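Local coordinates for protein CalG4 (PDB 3IA7) that belongs to the GT-B-fold glycosyltransferase-like proteins, built from two Rossmann-like domains that face each other across a cleft, at residues F134-E138 / H139-F143; E159-H162 / S163-D167. One frame throughout, in Å; residues are numbered along the deposited sequence.

Contacts 1 and 2 sit in the N-terminal half of a GT-B-type chain, the half built round the seven-stranded parallel sheet, and both fall between its strands 127-131 and 189-191. Contact 1 is the turn that leads from strand 127-131 into helix 142-150; contact 2 is a stretch of the next helix, 159-170. They follow in series along the chain without touching: their centres are 23 Å apart and their nearest atoms about 13 Å. Contact 1 reaches helix 331-339 of the other half, whereas contact 2 packs on helices 75-98 and 178-182. None of the calcium-binding residues, Leu42, Glu46, Gln225 and His297, belongs to either contact.

Contact 1: residues F134-E138 / H139-F143; sequences FAANE and HYSLF
Asn137 grips the turn from both its backbone and its side chain. Its N donates to Tyr140 O at 2.9 Å, in the carbonyl plane, while OD1 takes the N-H of His139 at 2.8 Å from above the amide plane. Placing CG between the backbone N and the carbonyl carbon (chi1 66°) swings that amide oxygen over the backbone that follows, where it also receives a weak bond from Tyr140 N. The same Tyr140 N gives a longer main-chain bond to Asn137 O, at 3.2 Å, reaching it from above the carbonyl plane. The amide ND2 is held by Thr203. Asn137 to Tyr140 form a beta turn of type I shape (Glu138 and His139 both in the helical region), with an Asx turn, made through OD1, over its first three residues. The chain thus doubles back after strand 127-131 of the Rossmann-like sheet and enters helix 142-150, with Ser141 at its N-cap position. Water 1 bridges the returning arms, accepting from Leu142 N at 2.9 Å and donating weakly to Ala135 O. That carbonyl oxygen also lies at the edge of the Tyr140 ring, in its plane, 3.5 Å from CD2. With CG anti to the backbone N, the Tyr140 ring runs back along the turn toward Phe134. Phe134 CB meets the ring edge at CE2, and its CD2 comes within 3.3 Å of Tyr140 OH, the two side chains meeting at a slant. Leu142 CD2 packs on Phe134 CD2 at 4.1 Å. Outward from here, Phe134 rests on Leu193, Pro199 and Arg336, and Leu142 on Pro332; Arg336 and Pro332 belong to helix 331-339. At the far end of the turn, the side chains of Glu138 and His139 lie alongside one another, carboxylate and imidazole planes 41° apart.

Contact 2: residues E159-H162 / S163-D167; sequences EAVH and SVLVD
His162 extends its ring with CG anti to the backbone N (chi1 -179°), and Val166, one turn on, sets its CG2 methyl against the imidazole. The result is a CH-pi contact: CG2 of Val166 lies over one face, 3.7 Å from the centroid of the His162 ring and shifted toward the rim, closest to CE1 at 3.3 Å. The same two residues are joined by an almost straight helical bond, Val166 N to His162 O at 2.8 Å, with an angle of 171° at the hydrogen. Ser163 turns the other way: its OG sits between the backbone N and the carbonyl carbon (chi1 60°) and folds back on the preceding turn. There it donates to Glu159 O at 3.2 Å, the oxygen that already accepts from Ser163 N at 3.0 Å. The side chain of Glu159 brings OE2 within 3.7 Å of Ser163 CB. Val161 and Leu165, also joined by a main-chain bond from Leu165 N to Val161 O, run side by side. Val161 CG1 packs against Leu165 CD1 at 3.9 Å. These are the i to i+4 pairs of an alpha-helix, the first turns of helix 159-170. This part of the helix packs on its neighbours in the same N-terminal half: Val161 meets His80 and Leu165 meets Val84, both of helix 75-98, while His162, Leu165 and Val166 all touch Val178 of helix 178-182. Glu159 O takes both donors of Ser163, so the hydroxyl proton is spent inside its own helix, and the methyl of Val166 meets the imidazole face of His162 in a contact that is probably mainly dispersive.

Contact 1: residues F134-E138 / H139-F143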
ATOM      1  N   PHE A 134     -20.619  -6.090   2.278  1.00 15.96           N
ATOM      2  CA  PHE A 134     -21.516  -5.700   3.354  1.00 15.71           C
ATOM      3  C   PHE A 134     -21.647  -6.825   4.358  1.00 15.52           C
ATOM      4  O   PHE A 134     -21.739  -8.013   3.994  1.00 13.36           O
ATOM      5  CB  PHE A 134     -22.906  -5.335   2.790  1.00 15.74           C
ATOM      6  CG  PHE A 134     -22.871  -4.205   1.804  1.00 18.21           C
ATOM      7  CD1 PHE A 134     -22.060  -3.087   2.054  1.00 18.88           C
ATOM      8  CD2 PHE A 134     -23.616  -4.243   0.640  1.00 20.95           C
ATOM      9  CE1 PHE A 134     -21.995  -2.010   1.156  1.00 19.51           C
ATOM     10  CE2 PHE A 134     -23.577  -3.140  -0.275  1.00 25.50           C
ATOM     11  CZ  PHE A 134     -22.750  -2.031  -0.003  1.00 20.60           C
ATOM     12  N   ALA A 135     -21.619  -6.432   5.626  1.00 13.78           N
ATOM     13  CA  ALA A 135     -22.030  -7.310   6.714  1.00 15.06           C
ATOM     14  C   ALA A 135     -23.537  -7.726   6.675  1.00 15.29           C
ATOM     15  O   ALA A 135     -24.371  -7.004   6.104  1.00 15.97           O
ATOM     16  CB  ALA A 135     -21.687  -6.634   8.033  1.00 15.77           C
ATOM     17  N   ALA A 136     -23.850  -8.860   7.292  1.00 15.01           N
ATOM     18  CA  ALA A 136     -25.211  -9.388   7.324  1.00 15.68           C
ATOM     19  C   ALA A 136     -25.607  -9.582   8.761  1.00 15.21           C
ATOM     20  O   ALA A 136     -24.801  -9.981   9.621  1.00 16.30           O
ATOM     21  CB  ALA A 136     -25.337 -10.715   6.538  1.00 18.22           C
ATOM     22  N   ASN A 137     -26.857  -9.256   9.031  1.00 15.54           N
ATOM     23  CA  ASN A 137     -27.471  -9.612  10.308  1.00 16.10           C
ATOM     24  C   ASN A 137     -28.964  -9.814  10.074  1.00 16.62           C
ATOM     25  O   ASN A 137     -29.430  -9.870   8.929  1.00 17.02           O
ATOM     26  CB  ASN A 137     -27.168  -8.544  11.392  1.00 14.49           C
ATOM     27  CG  ASN A 137     -27.830  -7.172  11.102  1.00 15.75           C
ATOM     28  OD1 ASN A 137     -28.608  -7.034  10.162  1.00 16.20           O
ATOM     29  ND2 ASN A 137     -27.508  -6.158  11.934  1.00 10.57           N
ATOM     30  N   GLU A 138     -29.754  -9.826  11.137  1.00 17.96           N
ATOM     31  CA  GLU A 138     -31.198 -10.082  10.947  1.00 18.55           C
ATOM     32  C   GLU A 138     -31.926  -8.979  10.168  1.00 18.51           C
ATOM     33  O   GLU A 138     -33.048  -9.186   9.692  1.00 19.00           O
ATOM     34  CB  GLU A 138     -31.869 -10.371  12.285  1.00 19.37           C
ATOM     35  CG  GLU A 138     -32.025  -9.137  13.152  1.00 22.75           C
ATOM     36  CD  GLU A 138     -30.819  -8.842  14.068  1.00 28.87           C
ATOM     37  OE1 GLU A 138     -29.655  -9.275  13.786  1.00 28.52           O
ATOM     38  OE2 GLU A 138     -31.076  -8.142  15.098  1.00 33.04           O
ATOM     39  N   HIS A 139     -31.303  -7.808  10.041  1.00 17.13           N
ATOM     40  CA  HIS A 139     -31.899  -6.668   9.358  1.00 17.94           C
ATOM     41  C   HIS A 139     -31.582  -6.582   7.891  1.00 17.68           C
ATOM     42  O   HIS A 139     -32.352  -5.985   7.109  1.00 18.42           O
ATOM     43  CB  HIS A 139     -31.487  -5.362  10.064  1.00 18.58           C
ATOM     44  CG  HIS A 139     -32.041  -5.267  11.437  1.00 21.19           C
ATOM     45  ND1 HIS A 139     -31.381  -5.772  12.534  1.00 22.60           N
ATOM     46  CD2 HIS A 139     -33.253  -4.860  11.877  1.00 20.16           C
ATOM     47  CE1 HIS A 139     -32.129  -5.603  13.608  1.00 21.80           C
ATOM     48  NE2 HIS A 139     -33.279  -5.079  13.234  1.00 23.69           N
ATOM     49  N   TYR A 140     -30.437  -7.143   7.519  1.00 18.24           N
ATOM     50  CA  TYR A 140     -29.875  -6.941   6.185  1.00 19.65           C
ATOM     51  C   TYR A 140     -28.933  -8.043   5.789  1.00 20.37           C
ATOM     52  O   TYR A 140     -28.074  -8.472   6.562  1.00 18.59           O
ATOM     53  CB  TYR A 140     -29.127  -5.597   6.058  1.00 20.37           C
ATOM     54  CG  TYR A 140     -28.505  -5.420   4.686  1.00 20.65           C
ATOM     55  CD1 TYR A 140     -29.284  -5.035   3.585  1.00 21.66           C
ATOM     56  CD2 TYR A 140     -27.147  -5.655   4.483  1.00 22.37           C
ATOM     57  CE1 TYR A 140     -28.737  -4.908   2.334  1.00 20.58           C
ATOM     58  CE2 TYR A 140     -26.587  -5.514   3.225  1.00 22.45           C
ATOM     59  CZ  TYR A 140     -27.409  -5.147   2.157  1.00 22.10           C
ATOM     60  OH  TYR A 140     -26.864  -4.995   0.915  1.00 23.45           O
ATOM     61  N   SER A 141     -29.113  -8.517   4.562  1.00 20.96           N
ATOM     62  CA  SER A 141     -28.216  -9.493   4.015  1.00 22.23           C
ATOM     63  C   SER A 141     -28.179  -9.217   2.513  1.00 22.29           C
ATOM     64  O   SER A 141     -29.191  -9.311   1.831  1.00 21.76           O
ATOM     65  CB  SER A 141     -28.691 -10.922   4.311  1.00 21.75           C
ATOM     66  OG  SER A 141     -27.825 -11.828   3.621  1.00 25.45           O
ATOM     67  N   LEU A 142     -27.018  -8.818   2.016  1.00 24.10           N
ATOM     68  CA  LEU A 142     -26.895  -8.527   0.586  1.00 24.22           C
ATOM     69  C   LEU A 142     -27.290  -9.758  -0.245  1.00 23.81           C
ATOM     70  O   LEU A 142     -28.018  -9.629  -1.228  1.00 22.44           O
ATOM     71  CB  LEU A 142     -25.467  -8.099   0.242  1.00 24.80           C
ATOM     72  CG  LEU A 142     -25.070  -8.111  -1.223  1.00 28.24           C
ATOM     73  CD1 LEU A 142     -25.964  -7.129  -2.016  1.00 30.27           C
ATOM     74  CD2 LEU A 142     -23.598  -7.801  -1.354  1.00 29.51           C
ATOM     75  N   PHE A 143     -26.799 -10.934   0.149  1.00 22.82           N
ATOM     76  CA  PHE A 143     -27.094 -12.149  -0.606  1.00 24.57           C
ATOM     77  C   PHE A 143     -28.600 -12.467  -0.689  1.00 22.80           C
ATOM     78  O   PHE A 143     -29.146 -12.755  -1.770  1.00 23.02           O
ATOM     79  CB  PHE A 143     -26.302 -13.310  -0.025  1.00 25.74           C
ATOM     80  CG  PHE A 143     -24.837 -13.248  -0.373  1.00 31.82           C
ATOM     81  CD1 PHE A 143     -24.412 -13.512  -1.669  1.00 35.89           C
ATOM     82  CD2 PHE A 143     -23.887 -12.908   0.593  1.00 34.49           C
ATOM     83  CE1 PHE A 143     -23.063 -13.454  -2.000  1.00 37.98           C
ATOM     84  CE2 PHE A 143     -22.535 -12.854   0.272  1.00 35.17           C
ATOM     85  CZ  PHE A 143     -22.129 -13.127  -1.032  1.00 35.00           C
TER
HETATM   86  O   HOH W   1     -24.721  -8.381   3.735  1.00 26.10           O

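Contact 2: residues E159-H162 / S163-D167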
ATOM      1  N   GLU A 159     -33.025 -28.544  -2.783  1.00 16.39           N
ATOM      2  CA  GLU A 159     -32.868 -29.917  -2.350  1.00 17.49           C
ATOM      3  C   GLU A 159     -31.445 -30.521  -2.482  1.00 17.60           C
ATOM      4  O   GLU A 159     -30.946 -31.118  -1.523  1.00 15.93           O
ATOM      5  CB  GLU A 159     -33.896 -30.835  -3.056  1.00 18.41           C
ATOM      6  CG  GLU A 159     -33.626 -32.306  -2.861  1.00 22.18           C
ATOM      7  CD  GLU A 159     -33.607 -32.703  -1.405  1.00 28.42           C
ATOM      8  OE1 GLU A 159     -34.351 -32.091  -0.604  1.00 32.29           O
ATOM      9  OE2 GLU A 159     -32.852 -33.639  -1.064  1.00 33.04           O
ATOM     10  N   ALA A 160     -30.834 -30.388  -3.667  1.00 18.16           N
ATOM     11  CA  ALA A 160     -29.476 -30.919  -3.947  1.00 19.43           C
ATOM     12  C   ALA A 160     -28.399 -30.327  -3.002  1.00 18.32           C
ATOM     13  O   ALA A 160     -27.427 -31.014  -2.622  1.00 18.56           O
ATOM     14  CB  ALA A 160     -29.097 -30.639  -5.418  1.00 19.84           C
ATOM     15  N   VAL A 161     -28.563 -29.050  -2.656  1.00 17.73           N
ATOM     16  CA  VAL A 161     -27.633 -28.319  -1.790  1.00 17.02           C
ATOM     17  C   VAL A 161     -27.907 -28.643  -0.317  1.00 16.24           C
ATOM     18  O   VAL A 161     -26.998 -28.937   0.447  1.00 14.30           O
ATOM     19  CB  VAL A 161     -27.733 -26.801  -2.016  1.00 17.27           C
ATOM     20  CG1 VAL A 161     -26.734 -26.024  -1.131  1.00 17.90           C
ATOM     21  CG2 VAL A 161     -27.505 -26.474  -3.499  1.00 19.95           C
ATOM     22  N   HIS A 162     -29.181 -28.571   0.062  1.00 15.34           N
ATOM     23  CA  HIS A 162     -29.623 -28.842   1.419  1.00 15.59           C
ATOM     24  C   HIS A 162     -29.156 -30.235   1.880  1.00 16.02           C
ATOM     25  O   HIS A 162     -28.671 -30.380   3.011  1.00 15.97           O
ATOM     26  CB  HIS A 162     -31.159 -28.720   1.501  1.00 15.09           C
ATOM     27  CG  HIS A 162     -31.713 -28.969   2.869  1.00 15.30           C
ATOM     28  ND1 HIS A 162     -32.072 -30.231   3.307  1.00 15.74           N
ATOM     29  CD2 HIS A 162     -31.912 -28.131   3.916  1.00 14.45           C
ATOM     30  CE1 HIS A 162     -32.508 -30.150   4.554  1.00 17.14           C
ATOM     31  NE2 HIS A 162     -32.414 -28.887   4.949  1.00 17.13           N
ATOM     32  N   SER A 163     -29.305 -31.252   1.018  1.00 15.86           N
ATOM     33  CA  SER A 163     -28.982 -32.615   1.429  1.00 16.25           C
ATOM     34  C   SER A 163     -27.475 -32.727   1.699  1.00 15.50           C
ATOM     35  O   SER A 163     -27.057 -33.340   2.690  1.00 14.31           O
ATOM     36  CB  SER A 163     -29.454 -33.651   0.395  1.00 17.62           C
ATOM     37  OG  SER A 163     -28.843 -33.415  -0.863  1.00 22.08           O
ATOM     38  N   VAL A 164     -26.676 -32.095   0.843  1.00 15.25           N
ATOM     39  CA  VAL A 164     -25.230 -32.127   1.001  1.00 15.63           C
ATOM     40  C   VAL A 164     -24.864 -31.435   2.297  1.00 14.42           C
ATOM     41  O   VAL A 164     -24.005 -31.879   3.021  1.00 14.15           O
ATOM     42  CB  VAL A 164     -24.477 -31.444  -0.181  1.00 16.16           C
ATOM     43  CG1 VAL A 164     -23.006 -31.192   0.205  1.00 18.57           C
ATOM     44  CG2 VAL A 164     -24.564 -32.338  -1.429  1.00 18.48           C
ATOM     45  N   LEU A 165     -25.487 -30.303   2.558  1.00 13.09           N
ATOM     46  CA  LEU A 165     -25.168 -29.528   3.738  1.00 13.83           C
ATOM     47  C   LEU A 165     -25.607 -30.138   5.066  1.00 12.72           C
ATOM     48  O   LEU A 165     -24.841 -30.089   6.052  1.00 12.41           O
ATOM     49  CB  LEU A 165     -25.642 -28.051   3.578  1.00 12.95           C
ATOM     50  CG  LEU A 165     -24.814 -27.194   2.587  1.00 13.63           C
ATOM     51  CD1 LEU A 165     -25.422 -25.846   2.487  1.00 15.21           C
ATOM     52  CD2 LEU A 165     -23.303 -27.016   2.931  1.00 14.91           C
ATOM     53  N   VAL A 166     -26.814 -30.731   5.109  1.00 13.07           N
ATOM     54  CA  VAL A 166     -27.221 -31.438   6.304  1.00 13.00           C
ATOM     55  C   VAL A 166     -26.191 -32.534   6.659  1.00 12.98           C
ATOM     56  O   VAL A 166     -25.831 -32.693   7.823  1.00 13.15           O
ATOM     57  CB  VAL A 166     -28.641 -32.089   6.170  1.00 13.04           C
ATOM     58  CG1 VAL A 166     -28.937 -33.050   7.334  1.00 14.69           C
ATOM     59  CG2 VAL A 166     -29.694 -30.993   6.110  1.00 12.60           C
ATOM     60  N   ASP A 167     -25.778 -33.293   5.655  1.00 12.99           N
ATOM     61  CA  ASP A 167     -24.850 -34.402   5.837  1.00 13.55           C
ATOM     62  C   ASP A 167     -23.508 -33.890   6.370  1.00 12.46           C
ATOM     63  O   ASP A 167     -22.968 -34.418   7.360  1.00 11.40           O
ATOM     64  CB  ASP A 167     -24.643 -35.139   4.508  1.00 13.71           C
ATOM     65  CG  ASP A 167     -23.872 -36.443   4.691  1.00 16.79           C
ATOM     66  OD1 ASP A 167     -24.431 -37.423   5.215  1.00 20.83           O
ATOM     67  OD2 ASP A 167     -22.695 -36.455   4.349  1.00 20.23           O
TER